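Local coordinates for protein lysozyme C (Equus asinus, PDB 5XUW) that hydrolyses the beta-1,4 linkages between N-acetylmuramic acid and N-acetyl-D-glucosamine in bacterial peptidoglycan and binds one calcium ion, at residues K13-D18 against D90-A95; R97-R100 against G104-A107; F57-K62 against S106-W111; C6-K11 against N27-A32. All coordinates share one frame; numbering follows the deposited sequence.

Interaction 1: residues K13-D18 against D90-A95; sequences KAQEMD and DDISCA. With CA (calcium ion), chain C.
Ile-92 carries this contact with both of its branches. Its CD1 lies 3.7 Å from CG of Gln-15, and the two side chains cross at about a right angle. Its other branch, CG2, sits 3.8 Å from SD of Met-17. Gln-15 therefore touches with the aliphatic base of its chain rather than with the amide. Met-17 brings its sulfur across because its chain is bent at chi2 (-67°), which turns SD toward Ile-92 on helix 89-100. Leu-12 and Trp-28 also pack on Met-17.

Behind Gln-15 the helix 5-14 ends in a Schellman motif. Glu-16, at positive phi, is its C-prime residue, and Met-17 N pairs with Leu-12 O. The turn places Gln-15 and Met-17 on the same partner. The backbone O of Gln-15 also accepts a hydrogen bond from Lys-96 NZ.

On the other side, residues 90-95 belong to helix 89-100. Asp-90 OD1 binds the calcium ion at 2.4 Å, and Asp-91 OD1 binds it at 2.5 Å. Two waters, Asp-85 OD1 and the carbonyls of Lys-82 and Asn-87 complete the seven ligands. The aspartate oxygens stand 2.9 Å apart, OD1 of Asp-90 to OD1 of Asp-91, a closeness the cation probably compensates. One helix thus offers carboxylates to the metal and, from the next residue, the apolar side chain of Ile-92 to the end of helix 5-14.

Interaction 2: residues R97-R100 against G104-A107; sequences RVVR and GMSA
Val-99 meets Met-105 with one methyl. From CB, the CG1 branch runs to within 3.5 Å of Met-105 CG, a close carbon-carbon approach. The same CG1 lies 4.0 Å from the backbone N of Met-105. The two side chains lie side by side and point the same way. The chi1 of Val-99 is -97°, displaced from a staggered value, and this rotation sets CG1 against the methionine. Trp-28 and Trp-108 pack on this same CG1.

The backbone of Val-99 adds a second touch. Its O receives a nearly straight CA-H...O contact from Gly-104 CA at 3.3 Å, with 174° at the hydrogen. Gly-104 has positive phi (57°), a conformation that favours glycine. After helix 89-100, the calcium-binding helix of this lysozyme, the chain turns back so that Gly-104 lies against Val-99. A short 3-10 segment, 105-107, follows before helix 109-114.

CG1 of Val-98 meets Ala-107 CB, 3.8 Å away. Water 3 spans the two backbones near this pair. It donates to Val-98 O and to Gly-104 O, each at 2.8 Å, so both carbonyls are tied without a direct bond between the segments. On the far side of Met-105, its chain packs on Met-31, Asn-27 and Trp-111, and its backbone N is hydrogen-bonded to Tyr-23 OH.

Interaction 3: residues F57-K62 against S106-W111; sequences FQLNSK and SAWKAW
Trp-108 binds the backbone of Phe-57 through its indole nitrogen. NE1 donates to Phe-57 O at 2.6 Å, a short bond. It is bent, with 137° at the hydrogen. The oxygen lies at the ring edge, only 14° out of the indole plane, and the donor lies in the carbonyl plane. The buried NE1 is thus satisfied by a main-chain acceptor, and the bond limits how far the indole can turn. CG of Trp-108 stands anti to its own carbonyl carbon (chi1 -73°), which swings the ring out to the 57-62 chain.

The looser part is apolar. Leu-59 CD2 approaches the benzo edge of the indole, 4.1 Å from CZ2, and lies near the ring plane. The side chain of Phe-57 comes nearest with CB, 4.0 Å from NE1, and its ring then leads away toward Ala-95 and Met-31.

The contact joins an outer strand of the small beta sheet, 59-60, and Phe-57 two residues before it, to Trp-108 at the N-cap position of helix 109-114. In c-type lysozymes the active-site cleft runs between the beta domain and the alpha domain, and this tryptophan packs beside Glu-35, a predicted active-site residue. Gln-58 and Leu-59 form a G1 beta bulge opposite strand 53-54.

Further along the strand the chain departs from Trp-108. Asn-60 makes an Asx turn, its OD1 accepting from Lys-62 N at 3.1 Å on a lone pair. The same OD1 also takes Trp-63 N. On the other segment, exposed Lys-109 extends outward, while Ala-110 N is hydrogen-bonded to Glu-35 OE2.

Interaction 4: residues C6-K11 against N27-A32; sequences CELAHK and NWVCMA
Leu-8 reaches Ala-32 because its CG stands opposite the backbone N (chi1 -176°), extending the chain away from helix 5-14. The methyl CD2 then lies 3.4 Å from Ala-32 CB, a snug fit. Val-29 has nearly the same chi1 (177°), which sets CG1 opposite N and leaves CG2 beside N, facing Ala-9.

CG2 of Val-29 rests 3.6 Å from Ala-9 CA and 3.9 Å from Ala-9 CB. The small alanine lets the valine methyl come down onto the helix backbone, and the CA atoms of Ala-9 and Val-29 are 6.1 Å apart. CG1 of Val-29 is a looser neighbour of Leu-8 CD2, at 4.4 Å. No hydrogen bond crosses between the segments, so the contact is made by apolar packing alone.

The axes of segments 6-11 and 27-32 approach to 9.7 Å. Their directions make an angle of 132°, so the helices run roughly against each other but well off antiparallel. Leu-12 and Lys-5 extend the packing on Val-29 along helix 5-14.

Polar and covalent ties lie outside this apolar seam. Cys-6 is bonded to Cys-127, and Cys-30 to Cys-115. Lys-11 NZ forms a salt bridge with Asp-89, next to the calcium-binding part of helix 89-100. Glu-7 pairs likewise with Lys-1. Helices 5-14 and 25-36, packed in this way and tied to the C-terminal part by disulfides, belong to the alpha domain of the c-type lysozyme and alpha-lactalbumin fold.

Overall arrangement
Helix 89-100 serves interactions 1 and 2 at successive positions, with centres about 12 Å apart. Helix 5-14 serves interactions 1 and 4, whose centres are about 10 Å apart. Interactions 2 and 3 are the closest pair, at about 9 Å between centres, and share Ser-106 and Ala-107. Along the chain, interaction 4 closes before interactions 2 and 3 open, while interaction 1 crosses both 3 and 4. Helix 25-36 of interaction 4 touches the other three contacts through Trp-28 and Met-31. Interactions 1 and 4 thus join helices 5-14, 25-36 and 89-100, interaction 2 folds the following loop back on helix 89-100, and interaction 3 connects them to the sheet beside the predicted catalytic Glu-35.

Interaction 1: residues K13-D18 against D90-A95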
loop_
_atom_site.group_PDB
_atom_site.type_symbol
_atom_site.label_atom_id
_atom_site.label_comp_id
_atom_site.label_asym_id
_atom_site.label_seq_id
_atom_site.Cartn_x
_atom_site.Cartn_y
_atom_site.Cartn_z
ATOM N N LYS A 13 -1.578 -1.943 -12.547
ATOM C CA LYS A 13 -2.462 -1.765 -13.709
ATOM C C LYS A 13 -3.202 -3.061 -14.050
ATOM O O LYS A 13 -4.408 -3.045 -14.321
ATOM C CB LYS A 13 -1.684 -1.279 -14.937
ATOM C CG LYS A 13 -2.568 -1.028 -16.161
ATOM C CD LYS A 13 -1.837 -0.317 -17.286
ATOM C CE LYS A 13 -2.659 -0.293 -18.573
ATOM N NZ LYS A 13 -4.005 0.315 -18.374
ATOM N N ALA A 14 -2.475 -4.170 -14.029
ATOM C CA ALA A 14 -3.054 -5.481 -14.345
ATOM C C ALA A 14 -4.091 -5.926 -13.315
ATOM O O ALA A 14 -5.011 -6.678 -13.651
ATOM C CB ALA A 14 -1.956 -6.526 -14.470
ATOM N N GLN A 15 -3.934 -5.479 -12.065
ATOM C CA GLN A 15 -4.909 -5.741 -10.995
ATOM C C GLN A 15 -5.955 -4.617 -10.848
ATOM O O GLN A 15 -6.504 -4.430 -9.768
ATOM C CB GLN A 15 -4.181 -5.955 -9.660
ATOM C CG GLN A 15 -3.168 -7.092 -9.656
ATOM C CD GLN A 15 -3.811 -8.455 -9.789
ATOM O OE1 GLN A 15 -4.735 -8.803 -9.052
ATOM N NE2 GLN A 15 -3.321 -9.238 -10.728
ATOM N N GLU A 16 -6.207 -3.865 -11.921
ATOM C CA GLU A 16 -7.301 -2.889 -12.002
ATOM C C GLU A 16 -7.214 -1.736 -10.995
ATOM O O GLU A 16 -8.241 -1.207 -10.560
ATOM C CB GLU A 16 -8.663 -3.602 -11.935
ATOM C CG GLU A 16 -8.880 -4.556 -13.099
ATOM C CD GLU A 16 -10.259 -5.190 -13.123
ATOM O OE1 GLU A 16 -10.594 -5.786 -14.166
ATOM O OE2 GLU A 16 -11.004 -5.101 -12.120
ATOM N N MET A 17 -5.996 -1.321 -10.646
ATOM C CA MET A 17 -5.822 -0.247 -9.659
ATOM C C MET A 17 -5.922 1.158 -10.224
ATOM O O MET A 17 -6.113 2.105 -9.450
ATOM C CB MET A 17 -4.502 -0.387 -8.907
ATOM C CG MET A 17 -4.462 -1.598 -7.992
ATOM S SD MET A 17 -5.629 -1.418 -6.636
ATOM C CE MET A 17 -4.601 -0.679 -5.376
ATOM N N ASP A 18 -5.784 1.320 -11.537
ATOM C CA ASP A 18 -5.860 2.663 -12.118
ATOM C C ASP A 18 -7.260 3.246 -11.942
ATOM O O ASP A 18 -8.235 2.708 -12.472
ATOM C CB ASP A 18 -5.478 2.678 -13.596
ATOM C CG ASP A 18 -5.394 4.086 -14.151
ATOM O OD1 ASP A 18 -5.008 5.016 -13.404
ATOM O OD2 ASP A 18 -5.716 4.275 -15.337
ATOM N N ASP A 90 -2.794 -10.312 -2.591
ATOM C CA ASP A 90 -3.569 -10.174 -1.354
ATOM C C ASP A 90 -3.326 -8.814 -0.691
ATOM O O ASP A 90 -4.257 -8.221 -0.112
ATOM C CB ASP A 90 -3.395 -11.359 -0.386
ATOM C CG ASP A 90 -1.949 -11.705 -0.090
ATOM O OD1 ASP A 90 -1.043 -10.902 -0.400
ATOM O OD2 ASP A 90 -1.713 -12.815 0.455
ATOM N N ASP A 91 -2.110 -8.289 -0.822
ATOM C CA ASP A 91 -1.822 -6.892 -0.398
ATOM C C ASP A 91 -2.707 -5.902 -1.149
ATOM O O ASP A 91 -3.267 -4.959 -0.553
ATOM C CB ASP A 91 -0.360 -6.495 -0.634
ATOM C CG ASP A 91 0.629 -7.417 0.042
ATOM O OD1 ASP A 91 0.672 -8.602 -0.332
ATOM O OD2 ASP A 91 1.392 -6.948 0.913
ATOM N N ILE A 92 -2.839 -6.120 -2.456
ATOM C CA ILE A 92 -3.659 -5.246 -3.310
ATOM C C ILE A 92 -5.137 -5.337 -2.926
ATOM O O ILE A 92 -5.822 -4.320 -2.804
ATOM C CB ILE A 92 -3.478 -5.591 -4.803
ATOM C CG1 ILE A 92 -2.094 -5.137 -5.285
ATOM C CG2 ILE A 92 -4.577 -4.969 -5.663
ATOM C CD1 ILE A 92 -1.659 -5.766 -6.588
ATOM N N SER A 93 -5.637 -6.552 -2.773
ATOM C CA SER A 93 -7.029 -6.720 -2.356
ATOM C C SER A 93 -7.304 -6.015 -1.030
ATOM O O SER A 93 -8.356 -5.402 -0.879
ATOM C CB SER A 93 -7.413 -8.190 -2.278
ATOM O OG SER A 93 -6.514 -8.883 -1.458
ATOM N N CYS A 94 -6.351 -6.068 -0.096
ATOM C CA CYS A 94 -6.496 -5.385 1.184
ATOM C C CYS A 94 -6.439 -3.861 1.039
ATOM O O CYS A 94 -7.247 -3.142 1.643
ATOM C CB CYS A 94 -5.447 -5.875 2.185
ATOM S SG CYS A 94 -5.602 -5.182 3.848
ATOM N N ALA A 95 -5.502 -3.362 0.235
ATOM C CA ALA A 95 -5.411 -1.911 -0.006
ATOM C C ALA A 95 -6.698 -1.355 -0.655
ATOM O O ALA A 95 -7.136 -0.236 -0.339
ATOM C CB ALA A 95 -4.194 -1.587 -0.853
HETATM CA CA CA C . 1.391 -10.952 -0.188
HETATM O O HOH W 1 0.710 -13.122 -0.821
HETATM O O HOH W 2 3.314 -9.517 0.035
#

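Interaction 2: residues R97-R100 against G104-A107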
loop_
_atom_site.group_PDB
_atom_site.type_symbol
_atom_site.label_atom_id
_atom_site.label_comp_id
_atom_site.label_asym_id
_atom_site.label_seq_id
_atom_site.Cartn_x
_atom_site.Cartn_y
_atom_site.Cartn_z
ATOM N N ARG A 97 -9.690 -2.535 -0.024
ATOM C CA ARG A 97 -10.577 -2.395 1.145
ATOM C C ARG A 97 -10.215 -1.122 1.931
ATOM O O ARG A 97 -11.104 -0.330 2.272
ATOM C CB ARG A 97 -10.554 -3.683 2.017
ATOM C CG ARG A 97 -11.157 -3.618 3.430
ATOM C CD ARG A 97 -12.682 -3.556 3.470
ATOM N NE ARG A 97 -13.227 -3.348 4.835
ATOM C CZ ARG A 97 -13.142 -2.219 5.546
ATOM N NH1 ARG A 97 -12.529 -1.145 5.057
ATOM N NH2 ARG A 97 -13.660 -2.150 6.778
ATOM N N VAL A 98 -8.920 -0.880 2.154
ATOM C CA VAL A 98 -8.505 0.286 2.939
ATOM C C VAL A 98 -8.976 1.598 2.301
ATOM O O VAL A 98 -9.542 2.437 3.015
ATOM C CB VAL A 98 -6.973 0.332 3.169
ATOM C CG1 VAL A 98 -6.575 1.603 3.910
ATOM C CG2 VAL A 98 -6.506 -0.903 3.938
ATOM N N VAL A 99 -8.763 1.779 0.993
ATOM C CA VAL A 99 -9.118 3.077 0.350
ATOM C C VAL A 99 -10.590 3.406 0.338
ATOM O O VAL A 99 -10.933 4.571 0.198
ATOM C CB VAL A 99 -8.779 3.278 -1.164
ATOM C CG1 VAL A 99 -7.484 4.008 -1.369
ATOM C CG2 VAL A 99 -9.026 2.051 -2.028
ATOM N N ARG A 100 -11.448 2.391 0.387
ATOM C CA ARG A 100 -12.889 2.627 0.364
ATOM C C ARG A 100 -13.397 3.210 1.690
ATOM O O ARG A 100 -14.505 3.734 1.735
ATOM C CB ARG A 100 -13.650 1.358 -0.037
ATOM C CG ARG A 100 -13.374 0.948 -1.472
ATOM C CD ARG A 100 -14.302 -0.159 -1.945
ATOM N NE ARG A 100 -15.585 0.354 -2.427
ATOM C CZ ARG A 100 -16.655 -0.393 -2.709
ATOM N NH1 ARG A 100 -16.633 -1.718 -2.557
ATOM N NH2 ARG A 100 -17.771 0.194 -3.141
ATOM N N GLY A 104 -9.967 7.609 2.559
ATOM C CA GLY A 104 -9.397 7.313 1.247
ATOM C C GLY A 104 -7.913 7.013 1.390
ATOM O O GLY A 104 -7.486 6.378 2.364
ATOM N N MET A 105 -7.111 7.528 0.462
ATOM C CA MET A 105 -5.668 7.274 0.487
ATOM C C MET A 105 -4.956 7.994 1.626
ATOM O O MET A 105 -3.823 7.634 1.961
ATOM C CB MET A 105 -4.990 7.594 -0.856
ATOM C CG MET A 105 -5.136 6.507 -1.909
ATOM S SD MET A 105 -3.893 6.636 -3.219
ATOM C CE MET A 105 -2.496 5.979 -2.365
ATOM N N SER A 106 -5.615 8.971 2.266
ATOM C CA SER A 106 -5.022 9.622 3.440
ATOM C C SER A 106 -4.848 8.693 4.649
ATOM O O SER A 106 -4.245 9.089 5.630
ATOM C CB SER A 106 -5.805 10.877 3.835
ATOM O OG SER A 106 -5.676 11.859 2.827
ATOM N N ALA A 107 -5.381 7.468 4.579
ATOM C CA ALA A 107 -4.997 6.401 5.507
ATOM C C ALA A 107 -3.481 6.183 5.570
ATOM O O ALA A 107 -2.946 5.808 6.624
ATOM C CB ALA A 107 -5.693 5.099 5.137
HETATM O O HOH W 3 -9.021 4.871 4.214
#

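Interaction 3: residues F57-K62 against S106-W111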
loop_
_atom_site.group_PDB
_atom_site.type_symbol
_atom_site.label_atom_id
_atom_site.label_comp_id
_atom_site.label_asym_id
_atom_site.label_seq_id
_atom_site.Cartn_x
_atom_site.Cartn_y
_atom_site.Cartn_z
ATOM N N PHE A 57 2.478 -1.902 1.166
ATOM C CA PHE A 57 1.512 -0.859 1.498
ATOM C C PHE A 57 1.390 -0.588 2.997
ATOM O O PHE A 57 0.472 0.114 3.416
ATOM C CB PHE A 57 0.138 -1.211 0.936
ATOM C CG PHE A 57 0.134 -1.541 -0.533
ATOM C CD1 PHE A 57 0.764 -0.712 -1.461
ATOM C CD2 PHE A 57 -0.550 -2.665 -0.999
ATOM C CE1 PHE A 57 0.743 -1.014 -2.811
ATOM C CE2 PHE A 57 -0.583 -2.961 -2.356
ATOM C CZ PHE A 57 0.058 -2.131 -3.263
ATOM N N GLN A 58 2.309 -1.130 3.802
ATOM C CA GLN A 58 2.387 -0.846 5.225
ATOM C C GLN A 58 1.021 -0.946 5.913
ATOM O O GLN A 58 0.550 -0.012 6.559
ATOM C CB GLN A 58 3.061 0.511 5.443
ATOM C CG GLN A 58 4.543 0.485 5.144
ATOM C CD GLN A 58 5.332 -0.295 6.178
ATOM O OE1 GLN A 58 5.658 0.228 7.243
ATOM N NE2 GLN A 58 5.625 -1.558 5.879
ATOM N N LEU A 59 0.418 -2.124 5.775
ATOM C CA LEU A 59 -0.912 -2.395 6.301
ATOM C C LEU A 59 -0.814 -2.776 7.770
ATOM O O LEU A 59 0.008 -3.619 8.149
ATOM C CB LEU A 59 -1.587 -3.485 5.482
ATOM C CG LEU A 59 -1.727 -3.161 3.997
ATOM C CD1 LEU A 59 -2.031 -4.411 3.190
ATOM C CD2 LEU A 59 -2.779 -2.080 3.774
ATOM N N ASN A 60 -1.613 -2.112 8.606
ATOM C CA ASN A 60 -1.469 -2.213 10.051
ATOM C C ASN A 60 -2.186 -3.406 10.691
ATOM O O ASN A 60 -3.217 -3.867 10.208
ATOM C CB ASN A 60 -1.843 -0.890 10.759
ATOM C CG ASN A 60 -3.329 -0.620 10.789
ATOM O OD1 ASN A 60 -4.104 -1.389 11.358
ATOM N ND2 ASN A 60 -3.737 0.496 10.196
ATOM N N SER A 61 -1.609 -3.840 11.804
ATOM C CA SER A 61 -2.001 -5.010 12.586
ATOM C C SER A 61 -3.183 -4.764 13.536
ATOM O O SER A 61 -3.516 -5.650 14.323
ATOM C CB SER A 61 -0.798 -5.404 13.449
ATOM O OG SER A 61 -0.441 -4.296 14.296
ATOM N N LYS A 62 -3.769 -3.564 13.512
ATOM C CA LYS A 62 -4.880 -3.210 14.397
ATOM C C LYS A 62 -6.223 -3.268 13.680
ATOM O O LYS A 62 -7.209 -3.689 14.270
ATOM C CB LYS A 62 -4.664 -1.812 14.988
ATOM C CG LYS A 62 -5.830 -1.297 15.823
ATOM C CD LYS A 62 -5.432 -0.061 16.605
ATOM C CE LYS A 62 -6.595 0.482 17.418
ATOM N NZ LYS A 62 -6.169 1.634 18.257
ATOM N N SER A 106 -5.615 8.971 2.266
ATOM C CA SER A 106 -5.022 9.622 3.440
ATOM C C SER A 106 -4.848 8.693 4.649
ATOM O O SER A 106 -4.245 9.089 5.630
ATOM C CB SER A 106 -5.805 10.877 3.835
ATOM O OG SER A 106 -5.676 11.859 2.827
ATOM N N ALA A 107 -5.381 7.468 4.579
ATOM C CA ALA A 107 -4.997 6.401 5.507
ATOM C C ALA A 107 -3.481 6.183 5.570
ATOM O O ALA A 107 -2.946 5.808 6.624
ATOM C CB ALA A 107 -5.693 5.099 5.137
ATOM N N TRP A 108 -2.799 6.409 4.447
ATOM C CA TRP A 108 -1.361 6.190 4.351
ATOM C C TRP A 108 -0.636 7.512 4.602
ATOM O O TRP A 108 -0.660 8.421 3.774
ATOM C CB TRP A 108 -1.013 5.600 2.987
ATOM C CG TRP A 108 -1.408 4.150 2.823
ATOM C CD1 TRP A 108 -0.735 3.063 3.299
ATOM C CD2 TRP A 108 -2.552 3.632 2.111
ATOM N NE1 TRP A 108 -1.383 1.903 2.934
ATOM C CE2 TRP A 108 -2.504 2.223 2.210
ATOM C CE3 TRP A 108 -3.612 4.223 1.421
ATOM C CZ2 TRP A 108 -3.471 1.397 1.622
ATOM C CZ3 TRP A 108 -4.564 3.419 0.841
ATOM C CH2 TRP A 108 -4.488 2.004 0.941
ATOM N N LYS A 109 -0.007 7.617 5.763
ATOM C CA LYS A 109 0.630 8.876 6.168
ATOM C C LYS A 109 1.780 9.297 5.246
ATOM O O LYS A 109 1.985 10.489 5.019
ATOM C CB LYS A 109 1.109 8.791 7.613
ATOM C CG LYS A 109 -0.027 8.592 8.614
ATOM C CD LYS A 109 0.358 9.113 9.991
ATOM C CE LYS A 109 -0.566 8.589 11.079
ATOM N NZ LYS A 109 -0.122 9.040 12.430
ATOM N N ALA A 110 2.527 8.333 4.711
ATOM C CA ALA A 110 3.627 8.668 3.794
ATOM C C ALA A 110 3.091 9.196 2.451
ATOM O O ALA A 110 3.704 10.084 1.852
ATOM C CB ALA A 110 4.562 7.484 3.599
ATOM N N TRP A 111 1.949 8.678 2.001
ATOM C CA TRP A 111 1.269 9.233 0.831
ATOM C C TRP A 111 0.845 10.678 1.100
ATOM O O TRP A 111 1.066 11.573 0.269
ATOM C CB TRP A 111 0.070 8.369 0.420
ATOM C CG TRP A 111 -0.675 8.945 -0.749
ATOM C CD1 TRP A 111 -0.377 8.803 -2.077
ATOM C CD2 TRP A 111 -1.814 9.786 -0.681
ATOM N NE1 TRP A 111 -1.270 9.522 -2.847
ATOM C CE2 TRP A 111 -2.170 10.126 -2.010
ATOM C CE3 TRP A 111 -2.586 10.284 0.376
ATOM C CZ2 TRP A 111 -3.263 10.941 -2.303
ATOM C CZ3 TRP A 111 -3.663 11.096 0.079
ATOM C CH2 TRP A 111 -4.001 11.403 -1.250
#

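Interaction 4: residues C6-K11 against N27-A32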
loop_
_atom_site.group_PDB
_atom_site.type_symbol
_atom_site.label_atom_id
_atom_site.label_comp_id
_atom_site.label_asym_id
_atom_site.label_seq_id
_atom_site.Cartn_x
_atom_site.Cartn_y
_atom_site.Cartn_z
ATOM N N CYS A 6 8.378 1.094 -12.337
ATOM C CA CYS A 6 7.586 0.694 -13.508
ATOM C C CYS A 6 7.044 -0.734 -13.443
ATOM O O CYS A 6 5.935 -1.003 -13.923
ATOM C CB CYS A 6 8.374 0.918 -14.794
ATOM S SG CYS A 6 8.605 2.677 -15.133
ATOM N N GLU A 7 7.819 -1.643 -12.855
ATOM C CA GLU A 7 7.331 -2.984 -12.580
ATOM C C GLU A 7 6.061 -2.934 -11.731
ATOM O O GLU A 7 5.069 -3.609 -12.041
ATOM C CB GLU A 7 8.387 -3.791 -11.839
ATOM C CG GLU A 7 8.021 -5.248 -11.635
ATOM C CD GLU A 7 9.049 -5.983 -10.803
ATOM O OE1 GLU A 7 9.989 -5.336 -10.285
ATOM O OE2 GLU A 7 8.892 -7.210 -10.672
ATOM N N LEU A 8 6.101 -2.144 -10.660
ATOM C CA LEU A 8 4.936 -2.027 -9.783
ATOM C C LEU A 8 3.755 -1.409 -10.520
ATOM O O LEU A 8 2.638 -1.904 -10.418
ATOM C CB LEU A 8 5.261 -1.241 -8.510
ATOM C CG LEU A 8 4.109 -1.158 -7.497
ATOM C CD1 LEU A 8 3.639 -2.544 -7.063
ATOM C CD2 LEU A 8 4.502 -0.321 -6.283
ATOM N N ALA A 9 4.013 -0.355 -11.291
ATOM C CA ALA A 9 2.951 0.314 -12.062
ATOM C C ALA A 9 2.192 -0.670 -12.966
ATOM O O ALA A 9 0.962 -0.709 -12.988
ATOM C CB ALA A 9 3.540 1.440 -12.886
ATOM N N HIS A 10 2.936 -1.510 -13.672
ATOM C CA HIS A 10 2.318 -2.491 -14.565
ATOM C C HIS A 10 1.568 -3.614 -13.840
ATOM O O HIS A 10 0.496 -4.022 -14.285
ATOM C CB HIS A 10 3.347 -3.012 -15.563
ATOM C CG HIS A 10 3.586 -2.043 -16.668
ATOM N ND1 HIS A 10 2.772 -1.981 -17.775
ATOM C CD2 HIS A 10 4.463 -1.021 -16.785
ATOM C CE1 HIS A 10 3.175 -1.001 -18.558
ATOM N NE2 HIS A 10 4.203 -0.402 -17.982
ATOM N N LYS A 11 2.117 -4.080 -12.724
ATOM C CA LYS A 11 1.429 -5.039 -11.857
ATOM C C LYS A 11 0.098 -4.464 -11.351
ATOM O O LYS A 11 -0.954 -5.086 -11.491
ATOM C CB LYS A 11 2.339 -5.411 -10.688
ATOM C CG LYS A 11 1.741 -6.344 -9.645
ATOM C CD LYS A 11 1.205 -7.637 -10.230
ATOM C CE LYS A 11 0.731 -8.569 -9.122
ATOM N NZ LYS A 11 0.130 -9.827 -9.648
ATOM N N ASN A 27 -0.690 7.709 -8.253
ATOM C CA ASN A 27 -0.928 7.851 -6.812
ATOM C C ASN A 27 -0.705 6.562 -6.021
ATOM O O ASN A 27 -0.092 6.581 -4.956
ATOM C CB ASN A 27 -2.317 8.441 -6.541
ATOM C CG ASN A 27 -2.281 9.940 -6.475
ATOM O OD1 ASN A 27 -1.715 10.502 -5.542
ATOM N ND2 ASN A 27 -2.854 10.605 -7.476
ATOM N N TRP A 28 -1.202 5.455 -6.550
ATOM C CA TRP A 28 -0.998 4.138 -5.929
ATOM C C TRP A 28 0.484 3.744 -5.853
ATOM O O TRP A 28 0.960 3.244 -4.824
ATOM C CB TRP A 28 -1.767 3.077 -6.717
ATOM C CG TRP A 28 -3.233 3.106 -6.452
ATOM C CD1 TRP A 28 -4.226 3.523 -7.287
ATOM C CD2 TRP A 28 -3.865 2.705 -5.242
ATOM N NE1 TRP A 28 -5.450 3.394 -6.662
ATOM C CE2 TRP A 28 -5.249 2.896 -5.404
ATOM C CE3 TRP A 28 -3.390 2.192 -4.034
ATOM C CZ2 TRP A 28 -6.169 2.570 -4.401
ATOM C CZ3 TRP A 28 -4.294 1.879 -3.041
ATOM C CH2 TRP A 28 -5.667 2.063 -3.232
ATOM N N VAL A 29 1.204 3.953 -6.957
ATOM C CA VAL A 29 2.634 3.644 -7.000
ATOM C C VAL A 29 3.401 4.575 -6.056
ATOM O O VAL A 29 4.301 4.135 -5.331
ATOM C CB VAL A 29 3.194 3.698 -8.442
ATOM C CG1 VAL A 29 4.694 3.452 -8.459
ATOM C CG2 VAL A 29 2.512 2.653 -9.313
ATOM N N CYS A 30 3.023 5.849 -6.047
ATOM C CA CYS A 30 3.639 6.828 -5.147
ATOM C C CYS A 30 3.478 6.431 -3.682
ATOM O O CYS A 30 4.440 6.470 -2.904
ATOM C CB CYS A 30 3.084 8.234 -5.407
ATOM S SG CYS A 30 4.047 9.562 -4.659
ATOM N N MET A 31 2.275 6.007 -3.300
ATOM C CA MET A 31 2.051 5.573 -1.919
ATOM C C MET A 31 3.018 4.436 -1.587
ATOM O O MET A 31 3.655 4.457 -0.537
ATOM C CB MET A 31 0.587 5.170 -1.708
ATOM C CG MET A 31 0.252 4.581 -0.341
ATOM S SD MET A 31 0.424 2.790 -0.236
ATOM C CE MET A 31 -0.989 2.270 -1.211
ATOM N N ALA A 32 3.181 3.478 -2.495
ATOM C CA ALA A 32 4.096 2.370 -2.232
ATOM C C ALA A 32 5.551 2.838 -2.092
ATOM O O ALA A 32 6.270 2.357 -1.212
ATOM C CB ALA A 32 3.976 1.306 -3.303
#